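Local atomic coordinates of alpha-1,3-glucanase (Streptomyces thermodiastaticus, PDB entry 7C7D), a protein that probably hydrolyses the alpha-1,3-glucosidic linkages of alpha-1,3-glucan, as a thermostable glycoside hydrolase of family GH87. Residues 412-418 with 447-453; 478-484 with 510-516; 533-537 with 558-562; 541-547 with 572-578. One frame throughout, in Å; residues are numbered along the deposited sequence. Where two conformers were deposited one is given.

Contact 1: 412-418 with 447-453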
loop_
_atom_site.group_PDB
_atom_site.type_symbol
_atom_site.label_atom_id
_atom_site.label_comp_id
_atom_site.label_asym_id
_atom_site.label_seq_id
_atom_site.Cartn_x
_atom_site.Cartn_y
_atom_site.Cartn_z
ATOM N N GLY A 412 8.733 -11.720 13.547
ATOM C CA GLY A 412 7.410 -11.981 14.078
ATOM C C GLY A 412 7.060 -13.459 14.088
ATOM O O GLY A 412 7.761 -14.310 13.537
ATOM N N THR A 413 5.933 -13.755 14.736
ATOM C CA THR A 413 5.554 -15.123 15.070
ATOM C C THR A 413 4.141 -15.409 14.585
ATOM O O THR A 413 3.214 -14.667 14.912
ATOM C CB THR A 413 5.614 -15.321 16.584
ATOM O OG1 THR A 413 6.953 -15.082 17.023
ATOM C CG2 THR A 413 5.193 -16.738 16.969
ATOM N N ASP A 414 3.977 -16.493 13.821
ATOM C CA ASP A 414 2.648 -16.959 13.430
ATOM C C ASP A 414 1.882 -15.860 12.690
ATOM O O ASP A 414 0.807 -15.421 13.103
ATOM C CB ASP A 414 1.860 -17.499 14.632
ATOM C CG ASP A 414 2.428 -18.800 15.163
ATOM O OD1 ASP A 414 3.120 -19.520 14.410
ATOM O OD2 ASP A 414 2.185 -19.113 16.343
ATOM N N ILE A 415 2.462 -15.428 11.578
ATOM C CA ILE A 415 1.950 -14.324 10.775
ATOM C C ILE A 415 1.275 -14.889 9.531
ATOM O O ILE A 415 1.764 -15.855 8.930
ATOM C CB ILE A 415 3.112 -13.388 10.377
ATOM C CG1 ILE A 415 3.843 -12.848 11.609
ATOM C CG2 ILE A 415 2.632 -12.272 9.465
ATOM C CD1 ILE A 415 2.958 -12.143 12.578
ATOM N N THR A 416 0.175 -14.262 9.118
ATOM C CA THR A 416 -0.542 -14.649 7.911
ATOM C C THR A 416 -0.611 -13.482 6.936
ATOM O O THR A 416 -0.978 -12.364 7.316
ATOM C CB THR A 416 -1.948 -15.137 8.266
ATOM O OG1 THR A 416 -1.838 -16.312 9.078
ATOM C CG2 THR A 416 -2.741 -15.482 7.012
ATOM N N VAL A 417 -0.272 -13.755 5.679
ATOM C CA VAL A 417 -0.407 -12.812 4.575
ATOM C C VAL A 417 -1.248 -13.542 3.537
ATOM O O VAL A 417 -0.753 -14.460 2.871
ATOM C CB VAL A 417 0.965 -12.409 4.009
ATOM C CG1 VAL A 417 0.809 -11.500 2.799
ATOM C CG2 VAL A 417 1.810 -11.735 5.081
ATOM N N LYS A 418 -2.522 -13.161 3.407
ATOM C CA LYS A 418 -3.487 -13.979 2.674
ATOM C C LYS A 418 -4.373 -13.150 1.753
ATOM O O LYS A 418 -4.945 -12.145 2.173
ATOM C CB LYS A 418 -4.371 -14.762 3.656
ATOM C CG LYS A 418 -5.487 -15.565 2.999
ATOM C CD LYS A 418 -6.371 -16.255 4.043
ATOM C CE LYS A 418 -6.376 -17.768 3.920
ATOM N NZ LYS A 418 -6.640 -18.398 5.246
ATOM N N ALA A 447 9.337 -16.672 13.513
ATOM C CA ALA A 447 9.149 -17.843 14.359
ATOM C C ALA A 447 7.774 -18.445 14.105
ATOM O O ALA A 447 6.843 -17.769 13.654
ATOM C CB ALA A 447 9.299 -17.509 15.848
ATOM N N GLY A 448 7.649 -19.725 14.435
ATOM C CA GLY A 448 6.377 -20.411 14.266
ATOM C C GLY A 448 6.132 -20.719 12.811
ATOM O O GLY A 448 6.997 -21.275 12.128
ATOM N N THR A 449 4.951 -20.349 12.324
ATOM C CA THR A 449 4.551 -20.591 10.946
ATOM C C THR A 449 4.208 -19.262 10.295
ATOM O O THR A 449 3.437 -18.472 10.848
ATOM C CB THR A 449 3.329 -21.509 10.902
ATOM O OG1 THR A 449 3.645 -22.740 11.560
ATOM C CG2 THR A 449 2.920 -21.813 9.464
ATOM N N ILE A 450 4.776 -19.019 9.124
ATOM C CA ILE A 450 4.420 -17.869 8.308
ATOM C C ILE A 450 3.595 -18.401 7.149
ATOM O O ILE A 450 4.101 -19.165 6.319
ATOM C CB ILE A 450 5.657 -17.119 7.796
ATOM C CG1 ILE A 450 6.682 -16.891 8.922
ATOM C CG2 ILE A 450 5.237 -15.815 7.143
ATOM C CD1 ILE A 450 6.175 -16.044 10.087
ATOM N N THR A 451 2.329 -18.005 7.100
ATOM C CA THR A 451 1.386 -18.501 6.111
ATOM C C THR A 451 1.181 -17.428 5.051
ATOM O O THR A 451 0.661 -16.351 5.347
ATOM C CB THR A 451 0.059 -18.820 6.802
ATOM O OG1 THR A 451 0.261 -19.826 7.805
ATOM C CG2 THR A 451 -0.968 -19.311 5.806
ATOM N N VAL A 452 1.589 -17.721 3.827
ATOM C CA VAL A 452 1.493 -16.784 2.712
ATOM C C VAL A 452 0.611 -17.460 1.666
ATOM O O VAL A 452 1.088 -18.260 0.862
ATOM C CB VAL A 452 2.878 -16.435 2.157
ATOM C CG1 VAL A 452 2.771 -15.407 1.032
ATOM C CG2 VAL A 452 3.805 -15.947 3.278
ATOM N N ASP A 453 -0.690 -17.162 1.677
ATOM C CA ASP A 453 -1.673 -17.957 0.942
ATOM C C ASP A 453 -2.567 -17.088 0.067
ATOM O O ASP A 453 -3.119 -16.091 0.535
ATOM C CB ASP A 453 -2.566 -18.733 1.912
ATOM C CG ASP A 453 -3.667 -19.493 1.195
ATOM O OD1 ASP A 453 -3.347 -20.417 0.412
ATOM O OD2 ASP A 453 -4.847 -19.150 1.377
HETATM O O HOH W 1 3.268 -22.279 14.406
#
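D414 reaches over to the next strand with its carboxylate: OD1 takes the N-H of T449 at 2.9 Å, met nearly along the C-O bond, with an N-H...O angle of 162°. Placing CG beside the backbone N (chi1 -69°) brings this oxygen back over G448, where the second chain turns its corner. A water held by D414 OD1 and T449 OG1 spans the same corner, and a side chain on G448 would collide with OD1. Beyond it the backbones run parallel, T451 N to I415 O at 2.9 Å and V417 N to T451 O at 2.8 Å, while I415 N to T449 O is weak. Pairing of this kind joins successive coils of a right-handed parallel beta-helix, the pectate lyase-like fold. On one face T416 and T451 stand side by side, OG1 of T416 3.9 Å from CB of T451. K418 lies alongside D453 with CE 3.3 Å from OD2, but NZ stays 4.3 Å from OD2, beyond a salt bridge; D453 OD1 is bonded to T490. On the other, buried face I450 CD1 packs 4.1 Å from I415 CB. I415 and V417 rest on I409, and I450 and V452 on I434.

Contact 2: 478-484 with 510-516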
loop_
_atom_site.group_PDB
_atom_site.type_symbol
_atom_site.label_atom_id
_atom_site.label_comp_id
_atom_site.label_asym_id
_atom_site.label_seq_id
_atom_site.Cartn_x
_atom_site.Cartn_y
_atom_site.Cartn_z
ATOM N N SER A 478 16.770 -14.379 4.360
ATOM C CA SER A 478 17.421 -14.708 5.630
ATOM C C SER A 478 18.524 -13.691 5.956
ATOM O O SER A 478 19.689 -14.030 6.178
ATOM C CB SER A 478 17.995 -16.112 5.535
ATOM O OG SER A 478 18.853 -16.186 4.408
ATOM N N TYR A 479 18.130 -12.415 6.008
ATOM C CA TYR A 479 19.108 -11.331 5.930
ATOM C C TYR A 479 20.075 -11.344 7.115
ATOM O O TYR A 479 21.296 -11.421 6.934
ATOM C CB TYR A 479 18.374 -9.996 5.802
ATOM C CG TYR A 479 19.251 -8.827 5.405
ATOM C CD1 TYR A 479 20.200 -8.307 6.283
ATOM C CD2 TYR A 479 19.117 -8.226 4.160
ATOM C CE1 TYR A 479 20.998 -7.242 5.927
ATOM C CE2 TYR A 479 19.913 -7.148 3.798
ATOM C CZ TYR A 479 20.853 -6.666 4.688
ATOM O OH TYR A 479 21.658 -5.597 4.357
ATOM N N ASP A 480 19.557 -11.249 8.337
ATOM C CA ASP A 480 20.419 -11.236 9.514
ATOM C C ASP A 480 20.418 -12.542 10.293
ATOM O O ASP A 480 21.206 -12.682 11.237
ATOM C CB ASP A 480 20.067 -10.059 10.438
ATOM C CG ASP A 480 20.503 -8.724 9.856
ATOM O OD1 ASP A 480 21.723 -8.539 9.644
ATOM O OD2 ASP A 480 19.624 -7.876 9.591
ATOM N N SER A 481 19.576 -13.504 9.918
ATOM C CA SER A 481 19.558 -14.804 10.573
ATOM C C SER A 481 18.807 -15.788 9.685
ATOM O O SER A 481 18.022 -15.399 8.819
ATOM C CB SER A 481 18.932 -14.736 11.973
ATOM O OG SER A 481 17.561 -14.381 11.912
ATOM N N ALA A 482 19.074 -17.071 9.911
ATOM C CA ALA A 482 18.456 -18.140 9.141
ATOM C C ALA A 482 16.956 -18.214 9.415
ATOM O O ALA A 482 16.459 -17.790 10.462
ATOM C CB ALA A 482 19.102 -19.472 9.509
ATOM N N ILE A 483 16.227 -18.770 8.450
ATOM C CA ILE A 483 14.782 -18.937 8.583
ATOM C C ILE A 483 14.516 -20.088 9.551
ATOM O O ILE A 483 14.697 -21.258 9.203
ATOM C CB ILE A 483 14.114 -19.190 7.229
ATOM C CG1 ILE A 483 14.530 -18.130 6.193
ATOM C CG2 ILE A 483 12.605 -19.274 7.391
ATOM C CD1 ILE A 483 14.107 -16.706 6.502
ATOM N N GLU A 484 14.085 -19.758 10.772
ATOM C CA GLU A 484 13.774 -20.771 11.771
ATOM C C GLU A 484 12.281 -21.019 11.913
ATOM O O GLU A 484 11.883 -21.936 12.643
ATOM C CB GLU A 484 14.386 -20.402 13.130
ATOM C CG GLU A 484 15.868 -20.046 13.071
ATOM C CD GLU A 484 16.770 -21.222 12.731
ATOM O OE1 GLU A 484 16.277 -22.362 12.605
ATOM O OE2 GLU A 484 17.993 -20.997 12.583
ATOM N N GLN A 510 25.442 -12.571 4.211
ATOM C CA GLN A 510 25.914 -13.294 5.385
ATOM C C GLN A 510 25.768 -14.808 5.267
ATOM O O GLN A 510 26.299 -15.533 6.115
ATOM C CB GLN A 510 25.198 -12.786 6.643
ATOM C CG GLN A 510 25.330 -11.274 6.859
ATOM C CD GLN A 510 24.393 -10.740 7.936
ATOM O OE1 GLN A 510 23.989 -11.468 8.840
ATOM N NE2 GLN A 510 24.037 -9.462 7.834
ATOM N N GLY A 511 25.069 -15.303 4.249
ATOM C CA GLY A 511 25.004 -16.736 4.021
ATOM C C GLY A 511 24.152 -17.521 4.993
ATOM O O GLY A 511 24.417 -18.707 5.207
ATOM N N HIS A 512 23.123 -16.908 5.573
ATOM C CA HIS A 512 22.215 -17.650 6.436
ATOM C C HIS A 512 21.247 -18.469 5.591
ATOM O O HIS A 512 20.811 -18.043 4.515
ATOM C CB HIS A 512 21.413 -16.695 7.316
ATOM C CG HIS A 512 22.260 -15.777 8.137
ATOM N ND1 HIS A 512 23.117 -16.231 9.117
ATOM C CD2 HIS A 512 22.382 -14.429 8.121
ATOM C CE1 HIS A 512 23.734 -15.200 9.668
ATOM N NE2 HIS A 512 23.305 -14.096 9.084
ATOM N N ALA A 513 20.875 -19.642 6.101
ATOM C CA ALA A 513 20.055 -20.563 5.322
ATOM C C ALA A 513 18.621 -20.064 5.165
ATOM O O ALA A 513 17.992 -19.585 6.116
ATOM C CB ALA A 513 20.033 -21.939 5.983
ATOM N N VAL A 514 18.106 -20.188 3.945
ATOM C CA VAL A 514 16.673 -20.173 3.695
ATOM C C VAL A 514 16.252 -21.635 3.680
ATOM O O VAL A 514 16.681 -22.406 2.816
ATOM C CB VAL A 514 16.329 -19.471 2.376
ATOM C CG1 VAL A 514 14.860 -19.693 2.036
ATOM C CG2 VAL A 514 16.635 -17.986 2.473
ATOM N N LYS A 515 15.437 -22.022 4.655
ATOM C CA LYS A 515 15.052 -23.413 4.840
ATOM C C LYS A 515 13.649 -23.422 5.421
ATOM O O LYS A 515 13.105 -22.377 5.785
ATOM C CB LYS A 515 16.032 -24.121 5.781
ATOM C CG LYS A 515 16.278 -23.357 7.076
ATOM C CD LYS A 515 17.106 -24.164 8.063
ATOM C CE LYS A 515 17.313 -23.388 9.358
ATOM N NZ LYS A 515 17.823 -24.256 10.454
ATOM N N ASN A 516 13.059 -24.619 5.502
ATOM C CA ASN A 516 11.700 -24.787 6.021
ATOM C C ASN A 516 10.672 -24.083 5.148
ATOM O O ASN A 516 9.593 -23.708 5.618
ATOM C CB ASN A 516 11.554 -24.344 7.481
ATOM C CG ASN A 516 12.633 -24.917 8.372
ATOM O OD1 ASN A 516 12.899 -26.117 8.345
ATOM N ND2 ASN A 516 13.257 -24.062 9.177
HETATM O O HOH W 2 22.564 -12.016 4.644
HETATM O O HOH W 3 23.533 -9.518 11.482
HETATM O O HOH W 4 19.667 -22.740 12.032
#
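I483 N gives a nearly straight bond of 3.0 Å to A513 O, the one backbone hydrogen bond joining the loop 478-484 to 510-516. The imidazole of H512 carries much of the rest. S481 CA sits over one face, 3.8 Å from the ring centroid, while the carbonyl oxygens of S478 and Y479 lie at the ring edge, near its plane. H512 NE2 donates to Q510 OE1 at 2.7 Å with the acceptor close to the ring plane, which steadies the amide. The other end of that amide, NE2, meets D480 OD1 at 3.1 Å from above the carboxylate plane; D480 OD2 takes the N-H of K438. With an alanine here in place of H512, S481 would probably lose the face it packs on and the Q510 amide would be left freer to swing away from D480. S478 OG, set between its backbone N and carbonyl carbon (chi1 55°), bonds to H512 O at 2.7 Å from above the carbonyl plane. At the far end K515 stretches past I483 O to form a weak salt bridge, NZ to E484 OE1 3.3 Å, reinforced by a water between NZ and OE2. The K515 backbone N is buried without a partner. Around these loops, the S506 hydroxyl bonds to both S478 O and H512 N. I483 and V514 pack on V476 of strand 474-477, and N516 N bonds to E539 of strand 538-550, so the pair lies where successive beta-helix coils turn between strands.

Contact 3: 533-537 with 558-562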
loop_
_atom_site.group_PDB
_atom_site.type_symbol
_atom_site.label_atom_id
_atom_site.label_comp_id
_atom_site.label_asym_id
_atom_site.label_seq_id
_atom_site.Cartn_x
_atom_site.Cartn_y
_atom_site.Cartn_z
ATOM N N GLN A 533 14.671 -17.859 -8.211
ATOM C CA GLN A 533 15.976 -17.215 -8.117
ATOM C C GLN A 533 16.522 -17.574 -6.736
ATOM O O GLN A 533 16.129 -16.976 -5.732
ATOM C CB GLN A 533 15.810 -15.711 -8.293
ATOM C CG GLN A 533 17.096 -14.905 -8.245
ATOM C CD GLN A 533 16.844 -13.423 -8.441
ATOM O OE1 GLN A 533 16.175 -13.014 -9.394
ATOM N NE2 GLN A 533 17.374 -12.610 -7.540
ATOM N N ALA A 534 17.388 -18.589 -6.683
ATOM C CA ALA A 534 17.889 -19.150 -5.431
ATOM C C ALA A 534 19.329 -18.704 -5.219
ATOM O O ALA A 534 20.238 -19.138 -5.936
ATOM C CB ALA A 534 17.790 -20.673 -5.435
ATOM N N GLU A 535 19.536 -17.849 -4.221
ATOM C CA GLU A 535 20.841 -17.275 -3.949
ATOM C C GLU A 535 21.300 -17.464 -2.513
ATOM O O GLU A 535 22.404 -17.029 -2.173
ATOM C CB GLU A 535 20.842 -15.786 -4.295
ATOM C CG GLU A 535 20.570 -15.545 -5.752
ATOM C CD GLU A 535 20.589 -14.085 -6.087
ATOM O OE1 GLU A 535 19.536 -13.439 -5.932
ATOM O OE2 GLU A 535 21.662 -13.582 -6.476
ATOM N N ALA A 536 20.496 -18.054 -1.673
ATOM C CA ALA A 536 20.894 -18.406 -0.325
ATOM C C ALA A 536 21.176 -19.895 -0.246
ATOM O O ALA A 536 20.608 -20.676 -1.010
ATOM C CB ALA A 536 19.760 -18.099 0.654
ATOM N N PRO A 537 22.044 -20.332 0.662
ATOM C CA PRO A 537 22.101 -21.760 0.988
ATOM C C PRO A 537 20.815 -22.174 1.685
ATOM O O PRO A 537 20.063 -21.344 2.200
ATOM C CB PRO A 537 23.298 -21.856 1.939
ATOM C CG PRO A 537 23.364 -20.495 2.580
ATOM C CD PRO A 537 22.911 -19.518 1.536
ATOM N N CYS A 558 22.385 -20.323 -7.494
ATOM C CA CYS A 558 23.766 -19.856 -7.370
ATOM C C CYS A 558 23.928 -19.173 -6.018
ATOM O O CYS A 558 23.914 -17.938 -5.919
ATOM C CB CYS A 558 24.124 -18.908 -8.523
ATOM S SG CYS A 558 23.693 -19.484 -10.213
ATOM N N PRO A 559 24.069 -19.952 -4.939
ATOM C CA PRO A 559 24.146 -19.352 -3.601
ATOM C C PRO A 559 25.404 -18.525 -3.401
ATOM O O PRO A 559 26.476 -18.825 -3.934
ATOM C CB PRO A 559 24.146 -20.562 -2.655
ATOM C CG PRO A 559 23.630 -21.698 -3.464
ATOM C CD PRO A 559 24.048 -21.422 -4.881
ATOM N N PHE A 560 25.262 -17.477 -2.598
ATOM C CA PHE A 560 26.385 -16.668 -2.154
ATOM C C PHE A 560 26.220 -16.387 -0.668
ATOM O O PHE A 560 25.093 -16.369 -0.162
ATOM C CB PHE A 560 26.534 -15.366 -2.972
ATOM C CG PHE A 560 25.436 -14.342 -2.760
ATOM C CD1 PHE A 560 25.506 -13.436 -1.713
ATOM C CD2 PHE A 560 24.376 -14.240 -3.658
ATOM C CE1 PHE A 560 24.516 -12.473 -1.534
ATOM C CE2 PHE A 560 23.387 -13.275 -3.483
ATOM C CZ PHE A 560 23.456 -12.396 -2.422
ATOM N N PRO A 561 27.327 -16.176 0.064
ATOM C CA PRO A 561 28.706 -16.197 -0.432
ATOM C C PRO A 561 29.256 -17.592 -0.643
ATOM O O PRO A 561 28.773 -18.567 -0.065
ATOM C CB PRO A 561 29.484 -15.537 0.708
ATOM C CG PRO A 561 28.714 -15.887 1.926
ATOM C CD PRO A 561 27.270 -15.863 1.501
ATOM N N SER A 562 30.289 -17.676 -1.473
ATOM C CA SER A 562 31.054 -18.907 -1.584
ATOM C C SER A 562 31.500 -19.358 -0.202
ATOM O O SER A 562 32.004 -18.559 0.593
ATOM C CB SER A 562 32.280 -18.653 -2.455
ATOM O OG SER A 562 31.896 -18.237 -3.749
HETATM O O HOH W 5 24.250 -15.550 -7.046
#
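F560 lays the edge of its ring against E535: CE2 is 3.7 Å from E535 CB and 3.5 Å from OE2, with ring and carboxylate planes 74° apart. Its CG stands between the backbone N and carbonyl carbon (chi1 69°), and this folds the ring back towards the glutamate. Two further groups meet the carboxylate. Q533 NE2 donates to E535 OE1 at 2.8 Å from above the carboxylate plane, and a water bound to C558 O makes a weak bond to OE2. The backbones are tied at two points. C558 N reaches A534 O at 2.9 Å, almost in line with the carbonyl, whereas F560 N comes to E535 O at 2.9 Å from above the carbonyl plane. The same oxygen receives the CA-H of P559. Beside it, P559 CB rests 3.9 Å from A536 C, and the P559 ring also touches F567. A cis peptide precedes P561. Parallel strands 530-534 and 553-557 lead into these segments; 553-557 is the outermost strand of its sheet, so the contact belongs to the C-terminal end of the parallel beta-helix, where the C558-C585 disulfide links this loop to the C-terminal tail.

Contact 4: 541-547 with 572-578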
loop_
_atom_site.group_PDB
_atom_site.type_symbol
_atom_site.label_atom_id
_atom_site.label_comp_id
_atom_site.label_asym_id
_atom_site.label_seq_id
_atom_site.Cartn_x
_atom_site.Cartn_y
_atom_site.Cartn_z
ATOM N N THR A 541 10.997 -26.923 -0.857
ATOM C CA THR A 541 10.216 -27.880 -1.621
ATOM C C THR A 541 9.196 -27.136 -2.467
ATOM O O THR A 541 8.527 -26.218 -1.980
ATOM C CB THR A 541 9.493 -28.840 -0.677
ATOM O OG1 THR A 541 10.467 -29.544 0.098
ATOM C CG2 THR A 541 8.641 -29.845 -1.456
ATOM N N PHE A 542 9.084 -27.539 -3.730
ATOM C CA PHE A 542 8.155 -26.931 -4.673
ATOM C C PHE A 542 7.205 -27.985 -5.218
ATOM O O PHE A 542 7.649 -29.009 -5.746
ATOM C CB PHE A 542 8.909 -26.295 -5.838
ATOM C CG PHE A 542 9.859 -25.222 -5.397
ATOM C CD1 PHE A 542 11.111 -25.556 -4.895
ATOM C CD2 PHE A 542 9.499 -23.889 -5.441
ATOM C CE1 PHE A 542 11.989 -24.585 -4.463
ATOM C CE2 PHE A 542 10.382 -22.897 -5.005
ATOM C CZ PHE A 542 11.624 -23.255 -4.524
ATOM N N ARG A 543 5.903 -27.728 -5.099
ATOM C CA ARG A 543 4.877 -28.601 -5.646
ATOM C C ARG A 543 3.835 -27.758 -6.363
ATOM O O ARG A 543 3.512 -26.650 -5.929
ATOM C CB ARG A 543 4.128 -29.374 -4.537
ATOM C CG ARG A 543 4.936 -30.378 -3.748
ATOM C CD ARG A 543 4.029 -31.178 -2.813
ATOM N NE ARG A 543 3.397 -30.339 -1.798
ATOM C CZ ARG A 543 3.891 -30.146 -0.578
ATOM N NH1 ARG A 543 5.025 -30.737 -0.227
ATOM N NH2 ARG A 543 3.256 -29.366 0.288
ATOM N N ASN A 544 3.285 -28.305 -7.450
ATOM C CA ASN A 544 2.095 -27.737 -8.074
ATOM C C ASN A 544 2.302 -26.310 -8.572
ATOM O O ASN A 544 1.372 -25.502 -8.564
ATOM C CB ASN A 544 0.898 -27.842 -7.129
ATOM C CG ASN A 544 0.694 -29.257 -6.662
ATOM O OD1 ASN A 544 0.757 -30.186 -7.476
ATOM N ND2 ASN A 544 0.495 -29.450 -5.362
ATOM N N VAL A 545 3.509 -26.001 -9.038
ATOM C CA VAL A 545 3.806 -24.700 -9.627
ATOM C C VAL A 545 3.725 -24.845 -11.140
ATOM O O VAL A 545 4.527 -25.562 -11.746
ATOM C CB VAL A 545 5.179 -24.187 -9.182
ATOM C CG1 VAL A 545 5.522 -22.881 -9.903
ATOM C CG2 VAL A 545 5.201 -23.999 -7.668
ATOM N N THR A 546 2.734 -24.189 -11.744
ATOM C CA THR A 546 2.523 -24.201 -13.189
ATOM C C THR A 546 3.002 -22.868 -13.755
ATOM O O THR A 546 2.480 -21.815 -13.382
ATOM C CB THR A 546 1.030 -24.361 -13.485
ATOM O OG1 THR A 546 0.533 -25.558 -12.867
ATOM C CG2 THR A 546 0.777 -24.411 -14.986
ATOM N N ALA A 547 3.976 -22.910 -14.662
ATOM C CA ALA A 547 4.545 -21.705 -15.246
ATOM C C ALA A 547 4.349 -21.712 -16.753
ATOM O O ALA A 547 4.461 -22.760 -17.402
ATOM C CB ALA A 547 6.043 -21.599 -14.940
ATOM N N GLY A 572 8.677 -31.579 -5.563
ATOM C CA GLY A 572 7.664 -32.355 -4.885
ATOM C C GLY A 572 6.515 -32.804 -5.761
ATOM O O GLY A 572 5.550 -33.381 -5.247
ATOM N N GLY A 573 6.583 -32.552 -7.062
ATOM C CA GLY A 573 5.589 -33.040 -7.989
ATOM C C GLY A 573 4.601 -31.968 -8.421
ATOM O O GLY A 573 4.415 -30.937 -7.768
ATOM N N GLY A 574 3.959 -32.225 -9.555
ATOM C CA GLY A 574 2.926 -31.352 -10.058
ATOM C C GLY A 574 3.419 -30.072 -10.686
ATOM O O GLY A 574 2.599 -29.205 -10.993
ATOM N N ASN A 575 4.725 -29.935 -10.903
ATOM C CA ASN A 575 5.290 -28.725 -11.480
ATOM C C ASN A 575 5.365 -28.870 -12.991
ATOM O O ASN A 575 5.626 -29.959 -13.507
ATOM C CB ASN A 575 6.694 -28.490 -10.924
ATOM C CG ASN A 575 6.702 -28.295 -9.418
ATOM O OD1 ASN A 575 5.962 -27.466 -8.883
ATOM N ND2 ASN A 575 7.544 -29.058 -8.725
ATOM N N SER A 576 5.150 -27.769 -13.706
ATOM C CA SER A 576 5.272 -27.814 -15.155
ATOM C C SER A 576 5.661 -26.448 -15.693
ATOM O O SER A 576 5.326 -25.416 -15.108
ATOM C CB SER A 576 3.974 -28.279 -15.828
ATOM O OG SER A 576 2.922 -27.354 -15.611
ATOM N N GLY A 577 6.373 -26.455 -16.818
ATOM C CA GLY A 577 6.720 -25.241 -17.519
ATOM C C GLY A 577 7.987 -24.562 -17.058
ATOM O O GLY A 577 8.363 -23.533 -17.639
ATOM N N TRP A 578 8.665 -25.094 -16.045
ATOM C CA TRP A 578 9.888 -24.470 -15.552
ATOM C C TRP A 578 10.949 -25.518 -15.245
ATOM O O TRP A 578 11.730 -25.378 -14.297
ATOM C CB TRP A 578 9.620 -23.528 -14.371
ATOM C CG TRP A 578 8.958 -24.150 -13.173
ATOM C CD1 TRP A 578 7.653 -24.562 -13.070
ATOM C CD2 TRP A 578 9.560 -24.409 -11.898
ATOM N NE1 TRP A 578 7.416 -25.076 -11.817
ATOM C CE2 TRP A 578 8.568 -24.991 -11.078
ATOM C CE3 TRP A 578 10.843 -24.215 -11.374
ATOM C CZ2 TRP A 578 8.817 -25.374 -9.761
ATOM C CZ3 TRP A 578 11.089 -24.597 -10.067
ATOM C CH2 TRP A 578 10.078 -25.171 -9.273
HETATM O O HOH W 6 1.713 -27.848 -13.272
HETATM O O HOH W 7 2.882 -25.181 -17.531
#
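N575 supplies hydrogen bonds where the backbone of 541-547 turns its corner at N544. Its OD1 accepts V545 N at 2.9 Å, in the plane of the amide carbonyl, and its ND2 donates to F542 O at 3.0 Å from above that oxygen's carbonyl plane; ND2 also bonds to D571. G572 N reaches F542 O from the opposite face at 2.8 Å. V545 O is doubly held in the same way, by S576 N on one face and by W578 NE1, 2.9 Å away, on the other. The backbone pair A547 N to S576 O continues the bonding. This edge pairing extends strand 538-550, part of a parallel beta-helix wall, by a less regular last coil. Among apolar contacts the indole dominates: W578 CG lies between the backbone N and carbonyl carbon (chi1 58°), which brings the ring back over the strand. V545 CB lies 3.9 Å from CZ2 of W578, A547 CB lies 3.9 Å from CD1, and the ring edge points at the face of F542 in an offset edge-to-face pair, centroids 5.7 Å apart and planes at 71°. A leucine in place of W578 would probably leave V545 O with one donor fewer and F542 without its aromatic neighbour. Water links the exposed side, one molecule bonding T546 OG1, G574 O and S576 OG. N544 ND2 bonds to D520 of strand 517-527, the coil before, while a side chain at G574 would clash with N544 OD1.

Following the chain from the N terminus, contact 1 comes first, its two segments joining adjacent coils at strands 415-423 and 449-458. Contact 2 joins the loop after strand 474-477 to 510-516, one coil on, and is complete before contact 3 opens at 533. Contacts 3 and 4 cross: 541-547 opens before 558-562 closes contact 3, and 572-578 closes contact 4 last, the first segments of the two adjoining along the chain. Contacts 2 and 3 touch, V514 N lying 2.9 Å from P537 O as a probable hydrogen bond. Contacts 1 and 4 bind different parts of the same run of coils, their centres about 22 Å apart. Together the four tie the C-terminal coils of the beta-helix in sequence.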